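Fibronectin-binding protein (Streptococcus pyogenes, PDB 5A0L) probably binds covalently to the host through an internal thioester in this N-terminal domain of a fibronectin-binding surface adhesin. Local coordinates at residues Asn84-Asp89 against Ile131-Asp136. Residues are numbered along the deposited sequence; the frame is centred on the assembly and turned at random.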
loop_
_atom_site.group_PDB
_atom_site.type_symbol
_atom_site.label_atom_id
_atom_site.label_comp_id
_atom_site.label_asym_id
_atom_site.label_seq_id
_atom_site.Cartn_x
_atom_site.Cartn_y
_atom_site.Cartn_z
ATOM N N ASN A 84 -2.979 -12.548 -7.406
ATOM C CA ASN A 84 -4.137 -12.621 -8.282
ATOM C C ASN A 84 -4.429 -11.228 -8.853
ATOM O O ASN A 84 -5.461 -10.632 -8.541
ATOM C CB ASN A 84 -5.344 -13.181 -7.533
ATOM C CG ASN A 84 -6.519 -13.486 -8.455
ATOM O OD1 ASN A 84 -6.355 -13.640 -9.666
ATOM N ND2 ASN A 84 -7.698 -13.548 -7.891
ATOM N N PRO A 85 -3.502 -10.734 -9.671
ATOM C CA PRO A 85 -3.615 -9.355 -10.119
ATOM C C PRO A 85 -4.797 -9.163 -11.055
ATOM O O PRO A 85 -5.167 -10.093 -11.823
ATOM C CB PRO A 85 -2.290 -9.098 -10.820
ATOM C CG PRO A 85 -1.795 -10.460 -11.239
ATOM C CD PRO A 85 -2.261 -11.382 -10.142
ATOM N N ARG A 86 -5.370 -7.976 -11.040
ATOM C CA ARG A 86 -6.511 -7.629 -11.869
ATOM C C ARG A 86 -5.985 -7.109 -13.183
ATOM O O ARG A 86 -5.630 -5.938 -13.309
ATOM C CB ARG A 86 -7.357 -6.600 -11.139
ATOM C CG ARG A 86 -8.677 -6.264 -11.840
ATOM C CD ARG A 86 -9.469 -5.198 -11.111
ATOM N NE ARG A 86 -9.925 -5.656 -9.811
ATOM C CZ ARG A 86 -11.028 -6.350 -9.581
ATOM N NH1 ARG A 86 -11.806 -6.754 -10.593
ATOM N NH2 ARG A 86 -11.330 -6.696 -8.336
ATOM N N VAL A 87 -5.923 -8.000 -14.164
ATOM C CA VAL A 87 -5.400 -7.686 -15.471
ATOM C C VAL A 87 -6.494 -7.863 -16.521
ATOM O O VAL A 87 -7.102 -8.935 -16.622
ATOM C CB VAL A 87 -4.229 -8.597 -15.780
ATOM C CG1 VAL A 87 -3.656 -8.367 -17.179
ATOM C CG2 VAL A 87 -3.144 -8.468 -14.745
ATOM N N LEU A 88 -6.728 -6.821 -17.302
ATOM C CA LEU A 88 -7.680 -6.867 -18.416
ATOM C C LEU A 88 -6.945 -7.134 -19.717
ATOM O O LEU A 88 -6.007 -6.427 -20.068
ATOM C CB LEU A 88 -8.417 -5.542 -18.529
ATOM C CG LEU A 88 -9.455 -5.411 -19.642
ATOM C CD1 LEU A 88 -10.633 -6.356 -19.427
ATOM C CD2 LEU A 88 -9.950 -3.971 -19.737
ATOM N N ASP A 89 -7.397 -8.173 -20.411
ATOM C CA ASP A 89 -6.905 -8.499 -21.753
ATOM C C ASP A 89 -5.377 -8.597 -21.748
ATOM O O ASP A 89 -4.701 -8.154 -22.679
ATOM C CB ASP A 89 -7.367 -7.461 -22.805
ATOM C CG ASP A 89 -8.878 -7.287 -22.852
ATOM O OD1 ASP A 89 -9.603 -8.302 -22.724
ATOM O OD2 ASP A 89 -9.338 -6.129 -23.041
ATOM N N ILE A 131 -5.144 -0.837 -3.344
ATOM C CA ILE A 131 -4.052 -1.664 -3.876
ATOM C C ILE A 131 -4.492 -3.130 -4.009
ATOM O O ILE A 131 -4.241 -3.768 -5.035
ATOM C CB ILE A 131 -2.753 -1.510 -3.035
ATOM C CG1 ILE A 131 -2.160 -0.106 -3.271
ATOM C CG2 ILE A 131 -1.736 -2.615 -3.343
ATOM C CD1 ILE A 131 -1.779 0.190 -4.701
ATOM N N TRP A 132 -5.173 -3.655 -3.008
ATOM C CA TRP A 132 -5.636 -5.038 -3.046
ATOM C C TRP A 132 -6.672 -5.267 -4.139
ATOM O O TRP A 132 -6.766 -6.393 -4.669
ATOM C CB TRP A 132 -6.168 -5.444 -1.685
ATOM C CG TRP A 132 -5.128 -5.679 -0.634
ATOM C CD1 TRP A 132 -3.851 -6.090 -0.819
ATOM C CD2 TRP A 132 -5.317 -5.583 0.777
ATOM N NE1 TRP A 132 -3.207 -6.264 0.389
ATOM C CE2 TRP A 132 -4.090 -5.945 1.383
ATOM C CE3 TRP A 132 -6.382 -5.198 1.591
ATOM C CZ2 TRP A 132 -3.931 -5.978 2.771
ATOM C CZ3 TRP A 132 -6.216 -5.223 2.963
ATOM C CH2 TRP A 132 -4.997 -5.601 3.530
ATOM N N TYR A 133 -7.437 -4.250 -4.500
ATOM C CA TYR A 133 -8.335 -4.353 -5.659
ATOM C C TYR A 133 -7.526 -4.767 -6.895
ATOM O O TYR A 133 -8.017 -5.573 -7.722
ATOM C CB TYR A 133 -9.029 -3.000 -5.870
ATOM C CG TYR A 133 -9.983 -2.954 -7.031
ATOM C CD1 TYR A 133 -11.283 -3.438 -6.898
ATOM C CD2 TYR A 133 -9.617 -2.369 -8.246
ATOM C CE1 TYR A 133 -12.182 -3.349 -7.973
ATOM C CE2 TYR A 133 -10.501 -2.282 -9.313
ATOM C CZ TYR A 133 -11.777 -2.787 -9.169
ATOM O OH TYR A 133 -12.651 -2.702 -10.231
ATOM N N TYR A 134 -6.317 -4.268 -7.025
ATOM C CA TYR A 134 -5.473 -4.588 -8.172
ATOM C C TYR A 134 -4.529 -5.760 -7.955
ATOM O O TYR A 134 -4.241 -6.488 -8.907
ATOM C CB TYR A 134 -4.707 -3.351 -8.649
ATOM C CG TYR A 134 -5.576 -2.328 -9.348
ATOM C CD1 TYR A 134 -6.131 -2.598 -10.610
ATOM C CD2 TYR A 134 -5.906 -1.117 -8.748
ATOM C CE1 TYR A 134 -6.971 -1.705 -11.230
ATOM C CE2 TYR A 134 -6.722 -0.187 -9.408
ATOM C CZ TYR A 134 -7.269 -0.497 -10.636
ATOM O OH TYR A 134 -8.069 0.377 -11.303
ATOM N N SER A 135 -3.968 -5.942 -6.763
ATOM C CA SER A 135 -2.983 -7.005 -6.536
ATOM C C SER A 135 -3.634 -8.380 -6.352
ATOM O O SER A 135 -3.009 -9.409 -6.705
ATOM C CB SER A 135 -2.112 -6.711 -5.297
ATOM O OG SER A 135 -2.861 -6.671 -4.100
ATOM N N ASP A 136 -4.813 -8.399 -5.748
ATOM C CA ASP A 136 -5.507 -9.623 -5.361
ATOM C C ASP A 136 -6.912 -9.732 -5.933
ATOM O O ASP A 136 -7.650 -10.644 -5.592
ATOM C CB ASP A 136 -5.496 -9.761 -3.819
ATOM C CG ASP A 136 -4.119 -10.075 -3.299
ATOM O OD1 ASP A 136 -3.755 -11.286 -3.321
ATOM O OD2 ASP A 136 -3.360 -9.161 -2.917
HETATM O O HOH W 1 -8.012 -13.588 -5.150
#
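Arg86 lays its guanidinium flat on the ring of Tyr133, the two planes only 19° apart, in a cation-pi stack. NE of Arg86 sits over the middle of the ring, while NH2 lies above CE1; tyrosine suits the place by offering the cation a broad aromatic face. The arginine chain runs extended to CD and then bends at chi3 (-66°), which brings the flat group over the ring. There NE of Arg86 donates to Tyr133 O at 2.8 Å, from above the carbonyl plane. Arginine fits because a single group offers a flat cation to the ring and an N-H to Tyr133 O near the helix end.

Two backbone bonds complete the tight part. Arg86 N donates to Tyr134 O at 2.8 Å. Asn84 N reaches Ser135 O at 3.2 Å. Between them Pro85, which has no N-H to give, packs its CA against Tyr134 O at 3.2 Å in a CA-H...O contact. Successive carbonyls of the last helical turn are thus met by the passing loop. The Asn84 end is looser and solvent-exposed, a fitting place for a polar amide: its ND2 reaches Asp136 O through a water, 2.8 Å from ND2. Asp136, leaving the helix, brings a carboxylate able to take two donors, and its OD2 accepts from Ser135 OG and from the amide N of Leu52.

The contact therefore joins the loop between helices 75-81 and 92-105 to the C-terminal end of helix 120-135 within the thioester domain, where Tyr134 packs against Asn98 and Val102 of helix 92-105.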